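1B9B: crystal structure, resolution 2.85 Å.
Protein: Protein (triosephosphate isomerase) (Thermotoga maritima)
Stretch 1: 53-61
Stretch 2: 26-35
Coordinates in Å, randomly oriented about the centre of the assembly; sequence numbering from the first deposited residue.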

# COMPACT_ATOMS: atom_id res chain seq x y z
N GLU B 53 16.55 -11.15 35.91
CA GLU B 53 16.96 -11.49 37.27
C GLU B 53 18.32 -10.90 37.62
O GLU B 53 18.61 -10.64 38.79
CB GLU B 53 16.97 -13.01 37.45
CG GLU B 53 15.56 -13.62 37.36
CD GLU B 53 15.53 -15.11 37.63
OE1 GLU B 53 16.60 -15.68 37.95
OE2 GLU B 53 14.43 -15.71 37.53
N ILE B 54 19.16 -10.66 36.61
CA ILE B 54 20.47 -10.06 36.85
C ILE B 54 20.30 -8.59 37.25
O ILE B 54 21.27 -7.92 37.63
CB ILE B 54 21.36 -10.12 35.59
CG1 ILE B 54 21.59 -11.57 35.19
CG2 ILE B 54 22.70 -9.43 35.85
CD1 ILE B 54 22.48 -11.73 33.96
N LEU B 55 19.08 -8.08 37.16
CA LEU B 55 18.81 -6.69 37.51
C LEU B 55 17.91 -6.52 38.72
O LEU B 55 17.87 -5.45 39.32
CB LEU B 55 18.20 -5.97 36.31
CG LEU B 55 19.17 -5.28 35.35
CD1 LEU B 55 20.41 -6.12 35.16
CD2 LEU B 55 18.48 -5.01 34.04
N SER B 56 17.19 -7.57 39.08
CA SER B 56 16.27 -7.53 40.22
C SER B 56 16.90 -6.93 41.47
O SER B 56 17.58 -7.62 42.22
CB SER B 56 15.75 -8.93 40.55
OG SER B 56 14.99 -9.46 39.48
N GLY B 57 16.66 -5.64 41.69
CA GLY B 57 17.21 -4.98 42.86
C GLY B 57 18.36 -4.04 42.55
O GLY B 57 18.69 -3.18 43.35
N ARG B 58 18.97 -4.22 41.38
CA ARG B 58 20.08 -3.37 40.98
C ARG B 58 19.56 -2.03 40.48
O ARG B 58 18.36 -1.78 40.50
CB ARG B 58 20.88 -4.07 39.88
CG ARG B 58 21.29 -5.46 40.29
CD ARG B 58 22.07 -5.43 41.59
NE ARG B 58 22.08 -6.73 42.26
CZ ARG B 58 22.50 -7.87 41.71
NH1 ARG B 58 22.96 -7.88 40.47
NH2 ARG B 58 22.46 -9.00 42.41
N ASN B 59 20.47 -1.18 40.04
CA ASN B 59 20.11 0.16 39.57
C ASN B 59 19.69 0.22 38.10
O ASN B 59 18.73 0.92 37.77
CB ASN B 59 21.27 1.12 39.82
CG ASN B 59 22.59 0.60 39.27
OD1 ASN B 59 23.06 -0.46 39.68
ND2 ASN B 59 23.18 1.34 38.35
N ILE B 60 20.40 -0.48 37.22
CA ILE B 60 20.07 -0.47 35.80
C ILE B 60 18.65 -1.00 35.56
O ILE B 60 18.21 -1.94 36.21
CB ILE B 60 21.08 -1.30 35.00
CG1 ILE B 60 22.49 -0.78 35.30
CG2 ILE B 60 20.77 -1.22 33.51
CD1 ILE B 60 23.57 -1.32 34.38
N LYS B 61 17.94 -0.37 34.61
CA LYS B 61 16.56 -0.75 34.31
C LYS B 61 16.33 -1.52 33.01
O LYS B 61 17.06 -1.35 32.02
CB LYS B 61 15.68 0.50 34.35
CG LYS B 61 15.67 1.16 35.70
CD LYS B 61 14.64 2.26 35.80
CE LYS B 61 14.58 2.80 37.23
NZ LYS B 61 13.56 3.88 37.39
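Stretch 2 (26-35) LLVNELHDVK

Stretch 2 runs as the last turns of a helix, 26-30, then breaks at L31, the first residue to leave helical phi/psi, and continues as loop through K35. It lies against I54 and L55, and against R58 to I60 at and beyond the type II turn from L55 to R58, closed by R58 N to L55 O at 2.6 Å; S56 and G57 stay out of reach. G57, at phi 106°, holds the turn's left-handed corner, where a CB would jam against the preceding carbonyl. In the CA register R58 is nearest V28 inside the helix, and N59 is nearest H32 in the loop after it.

V28 is the most covered residue of the contact. Its CA-to-CB bond points sideways, and the t rotamer spreads both methyls over stretch 1: CG2 lies 3.7 Å from I54 CG2 and 3.8 Å from L55 CD1, while CG1 is 3.1 Å from R58 NH1, near the plane of the guanidinium and at its edge. R58, m at chi1 and chi2, folds back so that its aliphatic stem and head group run past this valine. L55 begins sideways, with chi1 off its wells at -91°, yet its end comes nearer.

I60 points toward the helix and extends, m then t, to place CD1 3.6 Å from L27 CB and 4.3 Å from L31 CD2. A nearly straight chain thus brings one methyl against L27 and L31, four residues apart in sequence.

The polar rule belongs to N59. With chi1 p, its amide reaches the loop just after the helix, where ND2 donates to L31 O at 2.6 Å with an angle of 141°. L31 N bonds L27 O at 3.0 Å; its own carbonyl, just beyond the helix, takes the N59 amide. H32 directs its CA-to-CB bond away, and its backbone O lies 4.1 Å from N59 OD1, too far for a hydrogen bond.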

# COMPACT_ATOMS: atom_id res chain seq x y z
N LEU B 26 28.44 -7.59 34.12
CA LEU B 26 29.57 -6.67 34.00
C LEU B 26 29.12 -5.28 34.44
O LEU B 26 29.68 -4.68 35.35
CB LEU B 26 30.05 -6.65 32.54
CG LEU B 26 30.87 -5.46 32.03
CD1 LEU B 26 32.09 -5.27 32.90
CD2 LEU B 26 31.27 -5.70 30.59
N LEU B 27 28.07 -4.79 33.78
CA LEU B 27 27.52 -3.49 34.08
C LEU B 27 26.97 -3.36 35.49
O LEU B 27 27.29 -2.41 36.19
CB LEU B 27 26.42 -3.16 33.07
CG LEU B 27 26.93 -2.73 31.69
CD1 LEU B 27 28.09 -3.61 31.27
CD2 LEU B 27 25.81 -2.78 30.69
N VAL B 28 26.16 -4.32 35.92
CA VAL B 28 25.58 -4.23 37.25
C VAL B 28 26.59 -3.79 38.30
O VAL B 28 26.24 -3.14 39.28
CB VAL B 28 24.96 -5.57 37.71
CG1 VAL B 28 24.38 -5.43 39.10
CG2 VAL B 28 23.87 -6.00 36.74
N ASN B 29 27.86 -4.12 38.07
CA ASN B 29 28.93 -3.76 38.99
C ASN B 29 29.70 -2.49 38.60
O ASN B 29 30.04 -1.68 39.47
CB ASN B 29 29.90 -4.94 39.14
CG ASN B 29 29.28 -6.09 39.92
OD1 ASN B 29 29.11 -6.02 41.14
ND2 ASN B 29 28.94 -7.16 39.21
N GLU B 30 29.98 -2.32 37.31
CA GLU B 30 30.68 -1.12 36.82
C GLU B 30 29.91 0.14 37.22
O GLU B 30 30.43 1.00 37.93
CB GLU B 30 30.82 -1.15 35.29
CG GLU B 30 31.65 -2.30 34.75
CD GLU B 30 33.11 -2.16 35.10
OE1 GLU B 30 33.42 -2.04 36.30
OE2 GLU B 30 33.95 -2.17 34.17
N LEU B 31 28.66 0.24 36.77
CA LEU B 31 27.82 1.38 37.09
C LEU B 31 27.01 1.07 38.35
O LEU B 31 25.79 1.03 38.30
CB LEU B 31 26.86 1.67 35.93
CG LEU B 31 27.38 1.79 34.50
CD1 LEU B 31 28.74 2.47 34.51
CD2 LEU B 31 27.48 0.42 33.85
N HIS B 32 27.70 0.85 39.46
CA HIS B 32 27.03 0.51 40.71
C HIS B 32 26.58 1.69 41.56
O HIS B 32 25.49 1.68 42.12
CB HIS B 32 27.93 -0.41 41.55
CG HIS B 32 27.31 -0.86 42.84
ND1 HIS B 32 27.22 -0.04 43.94
CD2 HIS B 32 26.73 -2.03 43.19
CE1 HIS B 32 26.62 -0.69 44.92
NE2 HIS B 32 26.31 -1.89 44.49
N ASP B 33 27.42 2.72 41.65
CA ASP B 33 27.07 3.89 42.46
C ASP B 33 26.23 4.90 41.68
O ASP B 33 25.68 5.84 42.25
CB ASP B 33 28.34 4.57 42.98
N VAL B 34 26.13 4.69 40.37
CA VAL B 34 25.37 5.57 39.49
C VAL B 34 23.88 5.61 39.82
O VAL B 34 23.14 4.69 39.48
CB VAL B 34 25.53 5.14 38.03
CG1 VAL B 34 24.85 6.13 37.12
CG2 VAL B 34 27.01 5.03 37.69
N LYS B 35 23.45 6.68 40.49
CA LYS B 35 22.05 6.84 40.87
C LYS B 35 21.53 8.25 40.58
O LYS B 35 20.44 8.62 41.03
CB LYS B 35 21.87 6.53 42.36